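Local coordinates for ABC transporter periplasmic peptide-binding protein (Pseudoalteromonas, PDB 4QFL) that binds dipeptides in the periplasm, here Ala-Phe, and probably delivers them to an ABC transporter for uptake into the cell, at residues 111-115 and 116-120; 230-234 and 235-239. All coordinates share one frame; numbering follows the deposited sequence.

Interaction 1: 111-115 and 116-120; sequences REFNA and DDVIF
R111 and D117 reach for each other from opposite directions and meet in a two-pronged salt bridge at the start of a helix. NH1 of R111 gives a nearly straight bond of 2.8 Å to the syn side of D117 OD2, while NH2 approaches D117 OD1 from above the carboxylate plane at 2.9 Å. D117 suits the third helical position: its OD2 also accepts from N114 N at 2.8 Å, the bond by which N114 and D117 form a capping box. N114 OD1 makes the N-cap bond, accepting from D116 N at 2.8 Å. With chi1 at 64°, the N114 amide folds back between its own N and carbonyl carbon, within range of D116 N. R111 NH1 donates to E112 O as well, at 2.9 Å. Were R111 replaced by an alanine, the buried D117 carboxylate would probably lose its countercharge and E112 O one of its donors.

This grip on D117 is the tight part, and beside it the edge of the F113 ring, at CE1, meets V118 CG2 at 3.7 Å. The looser side is polar and wetter, where a water accepts from N114 ND2 and donates to D116 OD2, and D116 OD1 pairs with R157. The cap thus opens helix 115-126, whose A115, V118 and I119 lie on strand 162-167, with L95 of strand 90-95 touching F113 and V118; D117 OD1 also takes K188 N, at the start of helix 188-196.

Interaction 2: 230-234 and 235-239; sequences ADYWK and HEVAL
Y232 turns the edge of its ring into the face of the H235 imidazole, a T-shaped pair within one tight bend of the chain. The planes stand at 87° and the centroids are 5.3 Å apart; CE2 of Y232 is the atom that comes over the imidazole, toward its rim. H235 can offer that face because its CG sits between the backbone N and the carbonyl carbon (chi1 59°), which stands the ring up beside the tyrosine.

Apolar and CH contacts fill in around the pair. A compact valine suits the place of V237, its CG2 methyl packing 3.9 Å from Y232 CD2, and the edge of the phenol ring, at Y232 CD2, faces H235 O 3.4 Å away. The methylene chain of K234 runs past the imidazole, with K234 CD 3.3 Å from H235 CD2 near the plane of that ring. K234 CB also rests over one face of the W233 indole. Y232 also has the backbone N of K234 above the centre of one ring face, 3.8 Å from its plane.

The polar bonds lie at the ends of the side chains. K234 bends at chi3 and chi4, bringing NZ within 3.2 Å of Y232 OH, to which it donates. NZ also forms a salt bridge with E77, and D62 binds both Y232 OH and W233 NE1. H235 ND1 makes a weak bond to E236 O.

No hydrogen bond joins 230-234 to 235-239, which suggests that ring and methyl contacts hold the two segments together, while the phenol, indole and ammonium groups spend their polarity on acidic residues from an earlier part of the chain.

Overall arrangement
Interactions 1 and 2 follow one another along the chain, with centres 20 Å apart and nearest atoms about 8 Å apart, so they do not touch. Each lies about 26 Å from the centre of the chain, on the same side of it. Interaction 1 opens a helix against the antiparallel sheet that includes strands 90-95 and 162-167; interaction 2 lies within the loop joining strands 223-228 and 241-246. Capping bonds and a salt bridge dominate the first, aromatic packing the second. Neither contributes a residue to the Ala-Phe site, whose pocket includes T48, G50, R383, W433 and D436.

Interaction 1: 111-115 and 116-120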
loop_
_atom_site.group_PDB
_atom_site.type_symbol
_atom_site.label_atom_id
_atom_site.label_comp_id
_atom_site.label_asym_id
_atom_site.label_seq_id
_atom_site.Cartn_x
_atom_site.Cartn_y
_atom_site.Cartn_z
ATOM N N ARG A 111 24.333 -12.988 -17.889
ATOM C CA ARG A 111 24.272 -11.701 -18.569
ATOM C C ARG A 111 23.753 -10.624 -17.623
ATOM O O ARG A 111 23.227 -10.927 -16.555
ATOM C CB ARG A 111 23.384 -11.787 -19.813
ATOM C CG ARG A 111 21.935 -12.126 -19.526
ATOM C CD ARG A 111 21.009 -11.563 -20.591
ATOM N NE ARG A 111 19.610 -11.893 -20.321
ATOM C CZ ARG A 111 18.774 -11.109 -19.643
ATOM N NH1 ARG A 111 19.182 -9.936 -19.176
ATOM N NH2 ARG A 111 17.514 -11.488 -19.452
ATOM N N GLU A 112 23.920 -9.365 -18.008
ATOM C CA GLU A 112 23.434 -8.264 -17.194
ATOM C C GLU A 112 22.024 -7.844 -17.601
ATOM O O GLU A 112 21.508 -8.238 -18.652
ATOM C CB GLU A 112 24.403 -7.077 -17.267
ATOM C CG GLU A 112 25.804 -7.408 -16.770
ATOM C CD GLU A 112 26.708 -6.197 -16.681
ATOM O OE1 GLU A 112 26.377 -5.163 -17.297
ATOM O OE2 GLU A 112 27.752 -6.273 -16.000
ATOM N N PHE A 113 21.409 -7.040 -16.746
ATOM C CA PHE A 113 20.091 -6.473 -16.990
ATOM C C PHE A 113 19.961 -5.773 -18.352
ATOM O O PHE A 113 20.821 -4.975 -18.750
ATOM C CB PHE A 113 19.741 -5.505 -15.854
ATOM C CG PHE A 113 18.685 -4.529 -16.212
ATOM C CD1 PHE A 113 17.389 -4.954 -16.442
ATOM C CD2 PHE A 113 18.980 -3.183 -16.327
ATOM C CE1 PHE A 113 16.402 -4.052 -16.785
ATOM C CE2 PHE A 113 18.005 -2.274 -16.671
ATOM C CZ PHE A 113 16.708 -2.710 -16.900
ATOM N N ASN A 114 18.888 -6.088 -19.073
ATOM C CA ASN A 114 18.620 -5.426 -20.348
ATOM C C ASN A 114 17.133 -5.362 -20.636
ATOM O O ASN A 114 16.310 -5.705 -19.776
ATOM C CB ASN A 114 19.372 -6.102 -21.503
ATOM C CG ASN A 114 18.922 -7.528 -21.737
ATOM O OD1 ASN A 114 17.753 -7.862 -21.554
ATOM N ND2 ASN A 114 19.859 -8.385 -22.137
ATOM N N ALA A 115 16.798 -4.907 -21.839
ATOM C CA ALA A 115 15.408 -4.733 -22.260
ATOM C C ALA A 115 14.548 -5.986 -22.094
ATOM O O ALA A 115 13.353 -5.893 -21.841
ATOM C CB ALA A 115 15.359 -4.252 -23.704
ATOM N N ASP A 116 15.155 -7.156 -22.265
ATOM C CA ASP A 116 14.432 -8.418 -22.157
ATOM C C ASP A 116 13.791 -8.610 -20.782
ATOM O O ASP A 116 12.713 -9.196 -20.667
ATOM C CB ASP A 116 15.364 -9.585 -22.460
ATOM C CG ASP A 116 15.694 -9.693 -23.929
ATOM O OD1 ASP A 116 14.922 -9.149 -24.745
ATOM O OD2 ASP A 116 16.711 -10.338 -24.268
ATOM N N ASP A 117 14.466 -8.121 -19.747
ATOM C CA ASP A 117 13.979 -8.224 -18.372
ATOM C C ASP A 117 12.778 -7.324 -18.136
ATOM O O ASP A 117 11.844 -7.678 -17.410
ATOM C CB ASP A 117 15.099 -7.861 -17.409
ATOM C CG ASP A 117 16.317 -8.741 -17.590
ATOM O OD1 ASP A 117 16.173 -9.971 -17.444
ATOM O OD2 ASP A 117 17.405 -8.203 -17.897
ATOM N N VAL A 118 12.804 -6.156 -18.763
ATOM C CA VAL A 118 11.702 -5.213 -18.657
ATOM C C VAL A 118 10.478 -5.786 -19.343
ATOM O O VAL A 118 9.378 -5.798 -18.779
ATOM C CB VAL A 118 12.075 -3.862 -19.272
ATOM C CG1 VAL A 118 10.889 -2.908 -19.261
ATOM C CG2 VAL A 118 13.260 -3.262 -18.519
ATOM N N ILE A 119 10.678 -6.280 -20.559
ATOM C CA ILE A 119 9.581 -6.839 -21.320
ATOM C C ILE A 119 8.999 -8.045 -20.599
ATOM O O ILE A 119 7.783 -8.198 -20.539
ATOM C CB ILE A 119 10.001 -7.177 -22.760
ATOM C CG1 ILE A 119 10.554 -5.916 -23.430
ATOM C CG2 ILE A 119 8.815 -7.683 -23.537
ATOM C CD1 ILE A 119 11.420 -6.166 -24.647
ATOM N N PHE A 120 9.852 -8.888 -20.025
ATOM C CA PHE A 120 9.343 -10.040 -19.293
ATOM C C PHE A 120 8.579 -9.662 -18.036
ATOM O O PHE A 120 7.470 -10.138 -17.800
ATOM C CB PHE A 120 10.447 -10.993 -18.874
ATOM C CG PHE A 120 9.987 -11.996 -17.856
ATOM C CD1 PHE A 120 9.271 -13.124 -18.252
ATOM C CD2 PHE A 120 10.217 -11.792 -16.504
ATOM C CE1 PHE A 120 8.820 -14.053 -17.313
ATOM C CE2 PHE A 120 9.769 -12.715 -15.553
ATOM C CZ PHE A 120 9.067 -13.843 -15.956
HETATM O O HOH W 1 18.940 -11.155 -23.543
#

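Interaction 2: 230-234 and 235-239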
loop_
_atom_site.group_PDB
_atom_site.type_symbol
_atom_site.label_atom_id
_atom_site.label_comp_id
_atom_site.label_asym_id
_atom_site.label_seq_id
_atom_site.Cartn_x
_atom_site.Cartn_y
_atom_site.Cartn_z
ATOM N N ALA A 230 27.209 -7.112 -2.934
ATOM C CA ALA A 230 28.518 -6.488 -3.161
ATOM C C ALA A 230 28.634 -5.821 -4.531
ATOM O O ALA A 230 29.487 -4.962 -4.740
ATOM C CB ALA A 230 29.631 -7.514 -2.970
ATOM N N ASP A 231 27.761 -6.216 -5.453
ATOM C CA ASP A 231 27.799 -5.741 -6.834
ATOM C C ASP A 231 26.699 -4.748 -7.144
ATOM O O ASP A 231 26.347 -4.568 -8.305
ATOM C CB ASP A 231 27.667 -6.911 -7.805
ATOM C CG ASP A 231 28.979 -7.628 -8.035
ATOM O OD1 ASP A 231 29.996 -6.942 -8.298
ATOM O OD2 ASP A 231 28.994 -8.876 -7.944
ATOM N N TYR A 232 26.160 -4.103 -6.117
ATOM C CA TYR A 232 25.041 -3.186 -6.312
ATOM C C TYR A 232 25.419 -1.940 -7.124
ATOM O O TYR A 232 26.376 -1.244 -6.812
ATOM C CB TYR A 232 24.418 -2.795 -4.967
ATOM C CG TYR A 232 23.165 -1.972 -5.127
ATOM C CD1 TYR A 232 22.131 -2.415 -5.929
ATOM C CD2 TYR A 232 23.016 -0.757 -4.479
ATOM C CE1 TYR A 232 20.988 -1.674 -6.095
ATOM C CE2 TYR A 232 21.865 -0.004 -4.633
ATOM C CZ TYR A 232 20.855 -0.471 -5.447
ATOM O OH TYR A 232 19.700 0.252 -5.617
ATOM N N TRP A 233 24.643 -1.650 -8.156
ATOM C CA TRP A 233 25.012 -0.608 -9.097
ATOM C C TRP A 233 24.993 0.775 -8.494
ATOM O O TRP A 233 25.869 1.583 -8.775
ATOM C CB TRP A 233 24.075 -0.625 -10.294
ATOM C CG TRP A 233 22.641 -0.375 -9.929
ATOM C CD1 TRP A 233 21.738 -1.305 -9.498
ATOM C CD2 TRP A 233 21.936 0.873 -9.974
ATOM N NE1 TRP A 233 20.520 -0.712 -9.270
ATOM C CE2 TRP A 233 20.612 0.623 -9.558
ATOM C CE3 TRP A 233 22.293 2.177 -10.331
ATOM C CZ2 TRP A 233 19.647 1.620 -9.486
ATOM C CZ3 TRP A 233 21.328 3.170 -10.257
ATOM C CH2 TRP A 233 20.019 2.882 -9.842
ATOM N N LYS A 234 23.980 1.065 -7.691
ATOM C CA LYS A 234 23.722 2.441 -7.302
ATOM C C LYS A 234 24.745 2.967 -6.306
ATOM O O LYS A 234 25.271 4.068 -6.475
ATOM C CB LYS A 234 22.312 2.602 -6.748
ATOM C CG LYS A 234 22.001 4.012 -6.329
ATOM C CD LYS A 234 20.918 4.049 -5.262
ATOM C CE LYS A 234 19.564 4.224 -5.879
ATOM N NZ LYS A 234 19.320 3.195 -6.926
ATOM N N HIS A 235 25.022 2.190 -5.265
ATOM C CA HIS A 235 25.986 2.614 -4.258
ATOM C C HIS A 235 26.618 1.440 -3.537
ATOM O O HIS A 235 26.191 0.306 -3.687
ATOM C CB HIS A 235 25.359 3.601 -3.255
ATOM C CG HIS A 235 24.171 3.066 -2.510
ATOM N ND1 HIS A 235 24.286 2.305 -1.365
ATOM C CD2 HIS A 235 22.842 3.219 -2.724
ATOM C CE1 HIS A 235 23.082 1.992 -0.921
ATOM N NE2 HIS A 235 22.189 2.536 -1.727
ATOM N N GLU A 236 27.662 1.724 -2.768
ATOM C CA GLU A 236 28.286 0.713 -1.940
ATOM C C GLU A 236 27.390 0.496 -0.732
ATOM O O GLU A 236 27.220 1.389 0.081
ATOM C CB GLU A 236 29.673 1.177 -1.494
ATOM C CG GLU A 236 30.443 0.126 -0.728
ATOM C CD GLU A 236 30.779 -1.082 -1.584
ATOM O OE1 GLU A 236 31.100 -0.898 -2.781
ATOM O OE2 GLU A 236 30.716 -2.217 -1.066
ATOM N N VAL A 237 26.803 -0.687 -0.629
ATOM C CA VAL A 237 25.908 -1.008 0.480
ATOM C C VAL A 237 26.648 -1.118 1.814
ATOM O O VAL A 237 27.667 -1.793 1.919
ATOM C CB VAL A 237 25.137 -2.308 0.197
ATOM C CG1 VAL A 237 24.223 -2.656 1.362
ATOM C CG2 VAL A 237 24.345 -2.165 -1.090
ATOM N N ALA A 238 26.128 -0.453 2.836
ATOM C CA ALA A 238 26.806 -0.381 4.127
ATOM C C ALA A 238 26.609 -1.627 5.001
ATOM O O ALA A 238 27.578 -2.226 5.454
ATOM C CB ALA A 238 26.388 0.875 4.869
ATOM N N LEU A 239 25.364 -2.019 5.238
ATOM C CA LEU A 239 25.077 -3.167 6.101
ATOM C C LEU A 239 25.535 -4.504 5.506
ATOM O O LEU A 239 25.389 -4.734 4.313
ATOM C CB LEU A 239 23.578 -3.228 6.412
ATOM C CG LEU A 239 23.052 -2.273 7.475
ATOM C CD1 LEU A 239 21.542 -2.171 7.391
ATOM C CD2 LEU A 239 23.493 -2.754 8.844
#